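Local coordinates for periplasmic branched-chain amino acid-binding protein (Burkholderia mallei, PDB 3I09) that probably captures branched-chain amino acids or related small carboxylates in the periplasm for an ABC transporter, and here holds acetoacetic acid, at residues A18-Q23 against F232-H237; K39-P44 against K292-A297; E93-Y98 against T114-H119; D123-A128 against A362-Q367; T147-F152 against E174-L179. All coordinates share one frame; numbering follows the deposited sequence. Where two conformers were deposited one is given.

How the contacts relate
The five contacts are spread over a type I periplasmic binding protein, whose ligand lies between two lobes. Contacts 2 and 3 reach the same mixed sheet, with centres about 19 Å apart: 39-44 carries one outermost strand and 114-119 the other. Contact 5 belongs to the parallel sheet of the other lobe, and contact 1 bridges the cleft. Contacts 1, 3 and 4 are largely buried, 2 and 5 partly open. Backbone hydrogen bonds carry contacts 3 and 5, with a surface salt bridge in 5, an asparagine side chain makes the bond of contact 2, and contacts 1 and 4 have no direct one. Contacts 4 and 5 touch where Thr124 CG2 packs 3.7 Å from Phe152 CE1.

Contact 1 (A18-Q23 against F232-H237); sequences ADIDGQ and FINDVH. With EDO (1,2-ethanediol), chain G.
Ile20 and Phe232 meet at nearly a right angle, a hydrophobic touch across the ligand cleft of the type I periplasmic binding fold. Ile20 CD1 lies 3.6 Å from Phe232 CD2 and approaches the ring obliquely, while the other branch, CG2, packs against Phe232 CB at 3.7 Å. With chi1 at 59°, CG1 sits between the backbone N and carbonyl carbon, which leaves CG2 beside the backbone N. Ile20 also lines the acetoacetic acid pocket, and Leu279 of helix 278-297 packs on both side chains. Asn234 OD1, buried 3.6 Å from Ile20 CA, has no hydrogen-bond partner in the model. Asn234 ND2 is 3.4 Å from Asp19 O but at a poor angle for a hydrogen bond; Asp19 O is bonded to Gln280 NE2. Further out, Phe232 is the N-cap residue of helix 233-239. Its N donates to Asp235 OD2 (2.8 Å) in an almost straight bond of 175°, on the anti side of the carboxylate.

Contact 2 (K39-P44 against K292-A297); sequences KVNGKP and KAVQAA
Val40 and Asn41, at the start of a tight turn on the rim of a sheet, pack on Val294 and Gln295 near the end of helix 278-297, in a small, partly buried contact remote from the ligand. The apolar half is branch against branch. Val40 CG1 lies 3.9 Å from Val294 CG1, the two side chains crossing at about a right angle, and Val40 CG2, anti to its backbone N, rests on the helix backbone, 3.8 Å from Gln295 N. Segment 39-44 is a beta hairpin closed by a type I' turn from Val40 to Lys43, whose ends are tied by reciprocal backbone bonds, Val40 N to Lys43 O and Lys43 N to Val40 O, each 2.9 Å. It forms one border of the mixed sheet, where Val5 of strand 5-11 also packs on Val40. The polar half belongs to Asn41. Its ND2 donates to Val294 O at 3.3 Å, with a 153° angle at the hydrogen; the acceptor lies close to the plane of the Asn41 amide, but the donor stands well above the plane of the helix carbonyl, 63° out of it.

Contact 3 (E93-Y98 against T114-H119); sequences EKKKVY and TPYTVH
Tyr98 and Thr117 pair as neighbours in parallel strands, Tyr98 N donating to Tyr116 O (2.9 Å) and Val118 N to Tyr98 O (2.8 Å). Thr117 CA adds a C-H contact to Tyr98 O. The two side chains lie alongside each other, Thr117 OG1 facing the Tyr98 ring edge 4.1 Å from CD2. Their polar ends are held elsewhere: Tyr98 OH by Ala84 and Asn100, Thr117 OG1 by Asn88 and by Thr114 OG1, the acceptor of an ST turn. Strand 117-119 borders the mixed sheet; its neighbour 97-100 follows a Schellman motif that ends helix 81-94, with Lys95 as C-prime residue. Tyr116 CG is anti to the carbonyl carbon (chi1 -62°), and its ring lies beneath that turn. Lys95 CA stands over the ring centre, 3.8 Å from the centroid and 4° off the normal, a CH-pi contact, while Lys95 CD passes 3.6 Å from Tyr116 OH. That hydroxyl is hydrogen-bonded to Asp303; water 1, bound to Lys95 NZ at 3.0 Å, reaches it only weakly.

Contact 4 (D123-A128 against A362-Q367); sequences DTMALA and AFTTKQ
The Phe363 ring takes Ala126 over one face, and the carboxylate of Asp123 and water 2 at its edge. Ala126 CB makes a CH-pi contact, 4.3 Å from the ring centroid and 28° off the normal. At the edge, Asp123 CG and the water oxygen lie in the ring plane and OD2 approaches Phe363 CD1 to 3.5 Å, with the carboxylate turned 86° from the ring. Ile330 and Met333 of strand 329-338 also pack against Phe363. In Asp123 a chi1 of 67° puts CG between the backbone N and carbonyl carbon, and the capping bond from Ala126 N to OD1 (3.0 Å) holds the carboxylate there. OD2 turns to water 2, which donates to it and accepts from Thr364 N at 2.9 Å, joining the two segments.

One residue along from Thr124, the selenomethionine Met125 bends at chi2 and chi3 around the Thr364 hydroxyl, whose OG1 lies 3.6 Å from Met125 CG and 3.7 Å from its CE. Backbone meets backbone at Ala126 CA, which makes a C-H contact with Ala362 O at 3.1 Å; water 3 donates to that oxygen and to Ala126 O. No direct hydrogen bond crosses the contact. The arrangement is an N-capped helix start, where helix 124-137 sets out and the chain leaving helix 359-362 packs against its first turn.

Contact 5 (T147-F152 against E174-L179); sequences TADYAF and EVRHPL. With AAE (acetoacetic acid), chain C.
Thr147 and Ala148 pair in register with Arg176 and His177, the compact side of the contact. Backbone bonds run from Thr147 N to Val175 O, from His177 N to Thr147 O, and past the strand end from Asp149 N to His177 O (2.8 Å). The strands are the two parallel members of a beta-alpha-beta crossover through helix 151-166. His177 CG sits between the backbone N and carbonyl carbon (chi1 67°), bringing the imidazole over Ala148 of the adjacent strand, whose CA lies 3.8 Å from the ring centroid; ND1 donates to Pro178 O (2.8 Å) and NE2 bonds Asn203. Solvent lies toward Asp149 and Arg176. There Arg176 NH1 meets Asp149 OD1 at 3.0 Å from above the carboxylate plane, in a bent bond of 136°; Glu174, modelled in two conformers, may pair with NE. Water 4 bridges Asp149 O and Leu179 N (2.9 Å). Toward the cleft, Leu179 CD1 packs 3.7 Å from Tyr150 CE1. Phe152 lays a ring face beneath ligand C4, and Ser81 OG, Asn80 N and Gly104 N also bond the ligand. Tyr150 OH, also bonded to Tyr17, donates to acetoacetic acid O3 (2.6 Å), which would be expected to stabilise negative charge there.

Contact 1 (A18-Q23 against F232-H237)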
# COMPACT_ATOMS: atom_id res chain seq x y z
N ALA A 18 -8.08 -8.95 -2.76
CA ALA A 18 -9.46 -8.42 -2.71
C ALA A 18 -9.85 -7.99 -1.29
O ALA A 18 -10.50 -6.96 -1.12
CB ALA A 18 -10.47 -9.47 -3.24
N ASP A 19 -9.44 -8.75 -0.28
CA ASP A 19 -9.89 -8.47 1.09
C ASP A 19 -9.27 -7.22 1.63
O ASP A 19 -9.92 -6.48 2.36
CB ASP A 19 -9.55 -9.63 2.05
CG ASP A 19 -10.36 -10.86 1.81
OD1 ASP A 19 -11.50 -10.77 1.30
OD2 ASP A 19 -9.84 -11.95 2.15
N ILE A 20 -8.01 -6.96 1.29
CA ILE A 20 -7.30 -5.81 1.87
C ILE A 20 -7.69 -4.47 1.19
O ILE A 20 -7.42 -3.39 1.70
CB ILE A 20 -5.74 -6.01 1.81
CG1 ILE A 20 -5.26 -6.20 0.37
CG2 ILE A 20 -5.27 -7.17 2.68
CD1 ILE A 20 -3.75 -6.13 0.24
N ASP A 21 -8.33 -4.55 0.03
CA ASP A 21 -8.72 -3.36 -0.73
C ASP A 21 -10.04 -3.70 -1.42
O ASP A 21 -11.11 -3.71 -0.75
CB ASP A 21 -7.59 -2.91 -1.70
CG ASP A 21 -7.89 -1.58 -2.39
OD1 ASP A 21 -8.53 -0.68 -1.74
OD2 ASP A 21 -7.48 -1.38 -3.58
N GLY A 22 -10.00 -4.04 -2.71
CA GLY A 22 -11.19 -4.60 -3.37
C GLY A 22 -12.48 -3.81 -3.19
O GLY A 22 -12.48 -2.57 -3.24
N GLN A 23 -13.60 -4.54 -3.04
CA GLN A 23 -14.92 -3.94 -2.90
C GLN A 23 -15.00 -2.98 -1.70
O GLN A 23 -15.69 -1.98 -1.75
CB GLN A 23 -16.02 -5.04 -2.79
CG GLN A 23 -17.36 -4.54 -2.14
N PHE A 232 -1.25 -6.61 6.18
CA PHE A 232 -2.36 -5.75 6.50
C PHE A 232 -3.22 -6.43 7.57
O PHE A 232 -3.06 -7.61 7.86
CB PHE A 232 -3.20 -5.50 5.22
CG PHE A 232 -2.47 -4.72 4.18
CD1 PHE A 232 -2.39 -3.34 4.26
CD2 PHE A 232 -1.79 -5.39 3.16
CE1 PHE A 232 -1.68 -2.61 3.28
CE2 PHE A 232 -1.09 -4.66 2.19
CZ PHE A 232 -1.03 -3.29 2.27
N ILE A 233 -4.18 -5.70 8.11
CA ILE A 233 -4.98 -6.24 9.21
C ILE A 233 -5.74 -7.50 8.79
O ILE A 233 -5.89 -8.41 9.59
CB ILE A 233 -5.93 -5.14 9.80
CG1 ILE A 233 -6.38 -5.54 11.20
CG2 ILE A 233 -7.17 -4.86 8.88
CD1 ILE A 233 -7.32 -4.54 11.84
N ASN A 234 -6.13 -7.60 7.53
CA ASN A 234 -6.89 -8.76 7.04
C ASN A 234 -6.03 -10.03 6.99
O ASN A 234 -6.53 -11.16 7.13
CB ASN A 234 -7.46 -8.50 5.64
CG ASN A 234 -8.15 -7.17 5.55
OD1 ASN A 234 -7.48 -6.11 5.47
ND2 ASN A 234 -9.49 -7.19 5.63
N ASP A 235 -4.73 -9.82 6.78
CA ASP A 235 -3.78 -10.92 6.75
C ASP A 235 -3.63 -11.50 8.17
O ASP A 235 -3.63 -12.72 8.38
CB ASP A 235 -2.43 -10.44 6.20
CG ASP A 235 -2.53 -9.80 4.80
OD1 ASP A 235 -3.26 -10.32 3.93
OD2 ASP A 235 -1.81 -8.78 4.54
N VAL A 236 -3.53 -10.62 9.17
CA VAL A 236 -3.54 -11.10 10.56
C VAL A 236 -4.85 -11.83 10.91
O VAL A 236 -4.85 -12.87 11.58
CB VAL A 236 -3.26 -9.95 11.57
CG1 VAL A 236 -3.24 -10.48 13.01
CG2 VAL A 236 -1.90 -9.24 11.24
N HIS A 237 -5.98 -11.29 10.46
CA HIS A 237 -7.26 -11.87 10.76
C HIS A 237 -7.34 -13.29 10.16
O HIS A 237 -7.84 -14.21 10.80
CB HIS A 237 -8.36 -11.02 10.13
CG HIS A 237 -9.74 -11.45 10.48
ND1 HIS A 237 -10.47 -12.31 9.69
CD2 HIS A 237 -10.54 -11.13 11.53
CE1 HIS A 237 -11.66 -12.51 10.24
NE2 HIS A 237 -11.74 -11.78 11.34
C1 EDO G . -5.93 -11.64 3.59
O1 EDO G . -5.40 -10.61 2.77
C2 EDO G . -6.55 -12.69 2.68
O2 EDO G . -5.81 -13.93 2.67

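Contact 2 (K39-P44 against K292-A297)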
# COMPACT_ATOMS: atom_id res chain seq x y z
N LYS A 39 -21.12 16.37 -4.98
CA LYS A 39 -20.82 17.24 -6.09
C LYS A 39 -19.62 18.10 -5.78
O LYS A 39 -19.22 18.24 -4.62
CB LYS A 39 -22.02 18.12 -6.43
CG LYS A 39 -22.55 18.89 -5.31
CD LYS A 39 -23.66 19.87 -5.79
CE LYS A 39 -23.61 21.16 -4.93
NZ LYS A 39 -24.48 22.26 -5.43
N VAL A 40 -19.02 18.66 -6.81
CA VAL A 40 -17.94 19.62 -6.65
C VAL A 40 -17.94 20.50 -7.88
O VAL A 40 -18.25 20.04 -8.97
CB VAL A 40 -16.56 18.97 -6.41
CG1 VAL A 40 -16.06 18.18 -7.62
CG2 VAL A 40 -15.53 20.05 -6.01
N ASN A 41 -17.63 21.77 -7.68
CA ASN A 41 -17.73 22.79 -8.72
C ASN A 41 -19.04 22.77 -9.49
O ASN A 41 -19.08 22.90 -10.72
CB ASN A 41 -16.56 22.68 -9.67
CG ASN A 41 -15.24 22.95 -8.99
OD1 ASN A 41 -15.15 23.60 -7.93
ND2 ASN A 41 -14.17 22.46 -9.62
N GLY A 42 -20.13 22.57 -8.75
CA GLY A 42 -21.44 22.51 -9.33
C GLY A 42 -21.77 21.28 -10.16
O GLY A 42 -22.82 21.24 -10.75
N LYS A 43 -20.90 20.29 -10.20
CA LYS A 43 -21.15 19.07 -11.01
C LYS A 43 -21.26 17.87 -10.12
O LYS A 43 -20.48 17.72 -9.16
CB LYS A 43 -20.01 18.82 -11.98
CG LYS A 43 -19.88 19.87 -13.05
CD LYS A 43 -18.56 19.85 -13.78
CE LYS A 43 -18.48 18.81 -14.88
NZ LYS A 43 -17.45 19.25 -15.93
N PRO A 44 -22.18 16.96 -10.44
CA PRO A 44 -22.24 15.72 -9.67
C PRO A 44 -20.98 14.91 -9.87
O PRO A 44 -20.36 14.96 -10.96
CB PRO A 44 -23.44 14.99 -10.25
CG PRO A 44 -23.54 15.56 -11.66
CD PRO A 44 -23.15 16.99 -11.54
N LYS A 292 -10.98 18.18 -2.41
CA LYS A 292 -10.61 19.48 -1.81
C LYS A 292 -9.78 20.28 -2.78
O LYS A 292 -9.90 21.50 -2.84
CB LYS A 292 -9.87 19.32 -0.49
CG LYS A 292 -10.78 18.97 0.66
CD LYS A 292 -10.03 18.80 1.99
CE LYS A 292 -11.02 18.64 3.19
NZ LYS A 292 -11.84 19.87 3.51
N ALA A 293 -8.91 19.61 -3.53
CA ALA A 293 -8.08 20.28 -4.50
C ALA A 293 -8.89 20.80 -5.70
O ALA A 293 -8.69 21.93 -6.13
CB ALA A 293 -6.98 19.33 -4.95
N VAL A 294 -9.84 20.01 -6.18
CA VAL A 294 -10.73 20.45 -7.27
C VAL A 294 -11.56 21.65 -6.78
O VAL A 294 -11.70 22.59 -7.51
CB VAL A 294 -11.66 19.36 -7.75
CG1 VAL A 294 -12.70 19.91 -8.76
CG2 VAL A 294 -10.85 18.18 -8.41
N GLN A 295 -12.05 21.58 -5.54
CA GLN A 295 -12.88 22.65 -4.92
C GLN A 295 -12.10 23.96 -4.81
O GLN A 295 -12.65 25.04 -5.11
CB GLN A 295 -13.35 22.17 -3.53
CG GLN A 295 -14.20 23.17 -2.65
CD GLN A 295 -14.67 22.48 -1.39
OE1 GLN A 295 -15.86 22.12 -1.25
NE2 GLN A 295 -13.74 22.18 -0.52
N ALA A 296 -10.84 23.86 -4.36
CA ALA A 296 -9.93 24.99 -4.25
C ALA A 296 -9.48 25.52 -5.61
O ALA A 296 -9.35 26.73 -5.78
CB ALA A 296 -8.72 24.64 -3.34
N ALA A 297 -9.22 24.64 -6.58
CA ALA A 297 -8.84 25.08 -7.92
C ALA A 297 -10.00 25.66 -8.73
O ALA A 297 -9.78 26.37 -9.71
CB ALA A 297 -8.23 23.93 -8.69

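Contact 3 (E93-Y98 against T114-H119)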
# COMPACT_ATOMS: atom_id res chain seq x y z
N GLU A 93 1.03 10.02 -19.91
CA GLU A 93 0.87 10.33 -21.34
C GLU A 93 -0.35 11.23 -21.60
O GLU A 93 -0.31 12.13 -22.42
CB GLU A 93 0.66 9.03 -22.13
CG GLU A 93 1.91 8.22 -22.34
CD GLU A 93 1.65 6.76 -22.79
OE1 GLU A 93 0.47 6.36 -23.03
OE2 GLU A 93 2.65 6.00 -22.87
N LYS A 94 -1.47 10.94 -20.94
CA LYS A 94 -2.71 11.68 -21.15
C LYS A 94 -2.84 12.91 -20.24
O LYS A 94 -3.82 13.66 -20.36
CB LYS A 94 -3.93 10.77 -20.91
CG LYS A 94 -3.98 9.50 -21.80
CD LYS A 94 -3.89 9.81 -23.24
CE LYS A 94 -4.01 8.53 -24.10
NZ LYS A 94 -5.20 8.64 -24.89
N LYS A 95 -1.87 13.10 -19.35
CA LYS A 95 -1.86 14.23 -18.40
C LYS A 95 -3.12 14.24 -17.52
O LYS A 95 -3.92 15.19 -17.53
CB LYS A 95 -1.65 15.55 -19.15
CG LYS A 95 -0.33 15.55 -19.94
CD LYS A 95 -0.04 16.90 -20.63
CE LYS A 95 1.47 17.07 -20.85
NZ LYS A 95 1.87 18.47 -21.20
N LYS A 96 -3.35 13.11 -16.86
CA LYS A 96 -4.51 12.96 -15.99
C LYS A 96 -4.05 12.64 -14.59
O LYS A 96 -3.10 11.90 -14.40
CB LYS A 96 -5.41 11.83 -16.44
CG LYS A 96 -5.98 11.99 -17.84
CD LYS A 96 -6.92 13.17 -17.94
CE LYS A 96 -7.46 13.25 -19.36
NZ LYS A 96 -8.09 14.56 -19.67
N VAL A 97 -4.76 13.19 -13.60
CA VAL A 97 -4.40 12.97 -12.21
C VAL A 97 -4.60 11.51 -11.77
O VAL A 97 -5.67 10.91 -11.95
CB VAL A 97 -5.21 13.91 -11.26
CG1 VAL A 97 -4.85 13.64 -9.76
CG2 VAL A 97 -4.98 15.40 -11.67
N TYR A 98 -3.53 10.94 -11.22
CA TYR A 98 -3.47 9.55 -10.85
C TYR A 98 -2.99 9.44 -9.40
O TYR A 98 -1.83 9.81 -9.08
CB TYR A 98 -2.52 8.82 -11.80
CG TYR A 98 -2.23 7.36 -11.45
CD1 TYR A 98 -3.25 6.45 -11.15
CD2 TYR A 98 -0.93 6.88 -11.49
CE1 TYR A 98 -2.96 5.12 -10.87
CE2 TYR A 98 -0.63 5.57 -11.21
CZ TYR A 98 -1.63 4.69 -10.90
OH TYR A 98 -1.30 3.40 -10.61
N THR A 114 6.25 10.77 -12.29
CA THR A 114 5.60 11.63 -13.28
C THR A 114 5.07 12.86 -12.55
O THR A 114 4.91 12.83 -11.34
CB THR A 114 4.44 10.92 -14.06
OG1 THR A 114 3.17 11.25 -13.50
CG2 THR A 114 4.58 9.36 -14.10
N PRO A 115 4.77 13.91 -13.29
CA PRO A 115 4.16 15.09 -12.73
C PRO A 115 2.68 14.96 -12.40
O PRO A 115 2.14 15.89 -11.84
CB PRO A 115 4.30 16.13 -13.85
CG PRO A 115 5.17 15.53 -14.85
CD PRO A 115 4.99 14.06 -14.73
N TYR A 116 2.08 13.81 -12.72
CA TYR A 116 0.66 13.57 -12.52
C TYR A 116 0.36 12.46 -11.52
O TYR A 116 -0.81 12.05 -11.42
CB TYR A 116 0.00 13.27 -13.88
CG TYR A 116 0.15 14.44 -14.82
CD1 TYR A 116 -0.71 15.54 -14.71
CD2 TYR A 116 1.19 14.52 -15.71
CE1 TYR A 116 -0.55 16.66 -15.52
CE2 TYR A 116 1.34 15.64 -16.53
CZ TYR A 116 0.48 16.70 -16.41
OH TYR A 116 0.65 17.80 -17.22
N THR A 117 1.38 11.98 -10.80
CA THR A 117 1.25 10.80 -9.94
C THR A 117 1.36 11.18 -8.48
O THR A 117 2.23 11.95 -8.10
CB THR A 117 2.35 9.82 -10.29
OG1 THR A 117 2.24 9.48 -11.69
CG2 THR A 117 2.28 8.55 -9.38
N VAL A 118 0.47 10.63 -7.66
CA VAL A 118 0.57 10.73 -6.24
C VAL A 118 0.62 9.31 -5.69
O VAL A 118 -0.24 8.49 -6.05
CB VAL A 118 -0.63 11.48 -5.65
CG1 VAL A 118 -0.55 11.51 -4.10
CG2 VAL A 118 -0.67 12.89 -6.23
N HIS A 119 1.59 9.03 -4.80
CA HIS A 119 1.68 7.73 -4.14
C HIS A 119 1.30 7.97 -2.69
O HIS A 119 2.04 8.58 -1.92
CB HIS A 119 3.08 7.11 -4.32
CG HIS A 119 3.10 5.60 -4.17
ND1 HIS A 119 4.26 4.88 -4.17
CD2 HIS A 119 2.09 4.69 -4.11
CE1 HIS A 119 3.99 3.59 -4.03
NE2 HIS A 119 2.67 3.45 -4.00
O HOH W 1 1.10 20.59 -19.22

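Contact 4 (D123-A128 against A362-Q367)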
# COMPACT_ATOMS: atom_id res chain seq x y z
N ASP A 123 4.99 2.90 0.61
CA ASP A 123 5.76 2.31 -0.49
C ASP A 123 6.79 1.35 0.05
O ASP A 123 6.96 1.19 1.27
CB ASP A 123 6.37 3.34 -1.48
CG ASP A 123 7.46 4.21 -0.87
OD1 ASP A 123 8.20 3.75 0.01
OD2 ASP A 123 7.57 5.38 -1.34
N THR A 124 7.46 0.68 -0.86
CA THR A 124 8.45 -0.34 -0.46
C THR A 124 9.69 0.20 0.23
O THR A 124 10.32 -0.52 1.01
CB THR A 124 8.87 -1.17 -1.68
OG1 THR A 124 9.29 -0.30 -2.73
CG2 THR A 124 7.69 -2.00 -2.16
N MSE A 125 10.06 1.46 -0.02
CA MSE A 125 11.15 2.07 0.75
C MSE A 125 10.75 2.23 2.24
O MSE A 125 11.53 1.91 3.11
CB MSE A 125 11.54 3.41 0.12
CG MSE A 125 12.56 4.16 0.86
SE MSE A 125 14.27 3.18 0.73
CE MSE A 125 14.73 3.73 -1.06
N ALA A 126 9.54 2.72 2.52
CA ALA A 126 9.08 2.84 3.90
C ALA A 126 8.99 1.49 4.58
O ALA A 126 9.36 1.39 5.76
CB ALA A 126 7.71 3.56 3.98
N LEU A 127 8.51 0.46 3.88
CA LEU A 127 8.48 -0.91 4.43
C LEU A 127 9.85 -1.39 4.85
O LEU A 127 10.05 -1.89 5.97
CB LEU A 127 7.82 -1.92 3.48
CG LEU A 127 6.36 -1.64 3.08
CD1 LEU A 127 5.86 -2.62 2.04
CD2 LEU A 127 5.42 -1.59 4.34
N ALA A 128 10.81 -1.22 3.94
CA ALA A 128 12.19 -1.63 4.16
C ALA A 128 12.83 -0.88 5.32
O ALA A 128 13.46 -1.48 6.19
CB ALA A 128 12.98 -1.39 2.88
N ALA A 362 10.74 8.33 6.72
CA ALA A 362 10.21 7.04 6.32
C ALA A 362 10.42 6.71 4.84
O ALA A 362 10.53 5.54 4.45
CB ALA A 362 8.72 7.00 6.65
N PHE A 363 10.48 7.74 4.01
CA PHE A 363 10.49 7.58 2.56
C PHE A 363 11.85 7.91 1.94
O PHE A 363 12.80 8.32 2.63
CB PHE A 363 9.37 8.46 1.97
CG PHE A 363 7.98 8.01 2.39
CD1 PHE A 363 7.36 6.99 1.73
CD2 PHE A 363 7.34 8.60 3.49
CE1 PHE A 363 6.10 6.53 2.13
CE2 PHE A 363 6.08 8.16 3.89
CZ PHE A 363 5.45 7.16 3.22
N THR A 364 11.93 7.75 0.62
CA THR A 364 13.18 7.99 -0.13
C THR A 364 13.70 9.41 0.15
O THR A 364 12.93 10.36 0.10
CB THR A 364 12.93 7.83 -1.65
OG1 THR A 364 12.46 6.50 -1.93
CG2 THR A 364 14.19 8.10 -2.44
N THR A 365 15.00 9.53 0.46
CA THR A 365 15.60 10.82 0.70
C THR A 365 15.97 11.52 -0.60
O THR A 365 16.16 10.88 -1.65
CB THR A 365 16.89 10.71 1.57
OG1 THR A 365 17.93 10.03 0.82
CG2 THR A 365 16.63 9.97 2.87
N LYS A 366 16.08 12.84 -0.54
CA LYS A 366 16.50 13.60 -1.70
C LYS A 366 17.80 13.10 -2.28
O LYS A 366 17.94 13.07 -3.48
CB LYS A 366 16.66 15.09 -1.36
CG LYS A 366 16.77 15.97 -2.58
CD LYS A 366 16.66 17.46 -2.19
CE LYS A 366 16.90 18.36 -3.37
NZ LYS A 366 17.50 19.67 -2.97
N GLN A 367 18.76 12.73 -1.44
CA GLN A 367 20.07 12.31 -1.90
C GLN A 367 20.03 10.96 -2.61
O GLN A 367 20.89 10.71 -3.46
CB GLN A 367 21.07 12.28 -0.74
CG GLN A 367 21.39 13.67 -0.17
CD GLN A 367 20.22 14.28 0.66
OE1 GLN A 367 19.33 13.57 1.18
NE2 GLN A 367 20.23 15.63 0.79
O HOH W 2 9.88 6.76 -1.16
O HOH W 3 10.01 3.91 6.90

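Contact 5 (T147-F152 against E174-L179)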
# COMPACT_ATOMS: atom_id res chain seq x y z
N THR A 147 10.41 -14.07 -2.65
CA THR A 147 10.05 -12.87 -3.37
C THR A 147 9.02 -13.15 -4.46
O THR A 147 9.27 -13.98 -5.36
CB THR A 147 11.30 -12.27 -4.03
OG1 THR A 147 12.27 -11.98 -3.00
CG2 THR A 147 10.98 -11.01 -4.86
N ALA A 148 7.91 -12.43 -4.42
CA ALA A 148 6.90 -12.53 -5.47
C ALA A 148 7.51 -12.04 -6.79
O ALA A 148 8.09 -10.96 -6.87
CB ALA A 148 5.64 -11.72 -5.15
N ASP A 149 7.32 -12.84 -7.84
CA ASP A 149 7.96 -12.62 -9.13
C ASP A 149 7.25 -11.62 -10.01
O ASP A 149 6.68 -11.98 -11.04
CB ASP A 149 8.10 -13.98 -9.87
CG ASP A 149 9.00 -13.89 -11.12
OD1 ASP A 149 9.78 -12.91 -11.27
OD2 ASP A 149 8.93 -14.84 -11.96
N TYR A 150 7.26 -10.36 -9.58
CA TYR A 150 6.73 -9.24 -10.35
C TYR A 150 7.23 -7.95 -9.71
O TYR A 150 8.00 -8.01 -8.77
CB TYR A 150 5.19 -9.27 -10.47
CG TYR A 150 4.42 -8.89 -9.24
CD1 TYR A 150 4.50 -9.64 -8.08
CD2 TYR A 150 3.53 -7.81 -9.27
CE1 TYR A 150 3.74 -9.29 -6.93
CE2 TYR A 150 2.79 -7.46 -8.15
CZ TYR A 150 2.88 -8.21 -7.00
OH TYR A 150 2.12 -7.84 -5.90
N ALA A 151 6.82 -6.81 -10.25
CA ALA A 151 7.39 -5.52 -9.88
C ALA A 151 7.41 -5.25 -8.39
O ALA A 151 8.37 -4.69 -7.87
CB ALA A 151 6.64 -4.37 -10.57
N PHE A 152 6.34 -5.64 -7.69
CA PHE A 152 6.30 -5.40 -6.25
C PHE A 152 7.36 -6.18 -5.48
O PHE A 152 8.07 -5.60 -4.67
CB PHE A 152 4.91 -5.74 -5.67
CG PHE A 152 4.88 -5.72 -4.19
CD1 PHE A 152 4.95 -4.51 -3.50
CD2 PHE A 152 4.81 -6.91 -3.46
CE1 PHE A 152 4.93 -4.49 -2.12
CE2 PHE A 152 4.82 -6.90 -2.08
CZ PHE A 152 4.86 -5.68 -1.39
N GLU A 174 17.99 -15.42 -2.43
CA GLU A 174 16.57 -15.22 -2.65
C GLU A 174 16.00 -16.38 -3.47
O GLU A 174 16.75 -17.05 -4.21
CB GLU A 174 16.35 -13.88 -3.36
CG GLU A 174 16.85 -13.81 -4.82
CD GLU A 174 15.69 -13.86 -5.83
OE1 GLU A 174 15.31 -12.78 -6.35
OE2 GLU A 174 15.17 -14.97 -6.08
N VAL A 175 14.70 -16.63 -3.34
CA VAL A 175 13.98 -17.54 -4.22
C VAL A 175 12.69 -16.85 -4.65
O VAL A 175 12.05 -16.18 -3.84
CB VAL A 175 13.69 -18.93 -3.58
CG1 VAL A 175 12.76 -18.83 -2.35
CG2 VAL A 175 13.10 -19.87 -4.63
N ARG A 176 12.34 -16.96 -5.93
CA ARG A 176 11.14 -16.31 -6.49
C ARG A 176 9.99 -17.28 -6.51
O ARG A 176 10.20 -18.52 -6.62
CB ARG A 176 11.36 -15.90 -7.92
CG ARG A 176 12.49 -14.95 -8.09
CD ARG A 176 12.06 -13.56 -8.30
NE ARG A 176 13.22 -12.77 -8.69
CZ ARG A 176 13.53 -12.40 -9.92
NH1 ARG A 176 12.75 -12.69 -10.95
NH2 ARG A 176 14.63 -11.68 -10.09
N HIS A 177 8.78 -16.73 -6.36
CA HIS A 177 7.59 -17.50 -6.51
C HIS A 177 6.64 -16.72 -7.40
O HIS A 177 6.67 -15.51 -7.38
CB HIS A 177 6.95 -17.84 -5.17
CG HIS A 177 6.39 -16.66 -4.40
ND1 HIS A 177 5.13 -16.16 -4.63
CD2 HIS A 177 6.91 -15.92 -3.39
CE1 HIS A 177 4.91 -15.15 -3.80
NE2 HIS A 177 5.97 -15.00 -3.02
N PRO A 178 5.78 -17.43 -8.15
CA PRO A 178 4.77 -16.75 -8.92
C PRO A 178 3.76 -16.04 -8.02
O PRO A 178 3.49 -16.49 -6.90
CB PRO A 178 4.09 -17.89 -9.70
CG PRO A 178 4.34 -19.12 -8.88
CD PRO A 178 5.69 -18.89 -8.28
N LEU A 179 3.19 -14.96 -8.53
CA LEU A 179 2.11 -14.25 -7.84
C LEU A 179 0.98 -15.24 -7.62
O LEU A 179 0.62 -16.00 -8.51
CB LEU A 179 1.64 -13.04 -8.65
CG LEU A 179 0.48 -12.22 -8.06
CD1 LEU A 179 0.93 -11.65 -6.73
CD2 LEU A 179 -0.05 -11.11 -9.00
O1 AAE C . 2.24 -3.36 -4.79
C2 AAE C . 1.78 -4.51 -4.71
O3 AAE C . 1.72 -5.28 -5.69
C4 AAE C . 1.33 -5.01 -3.34
C5 AAE C . -0.14 -4.76 -3.12
O8 AAE C . -0.79 -4.00 -3.88
C9 AAE C . -0.70 -5.33 -1.85
O HOH W 4 4.32 -14.08 -11.01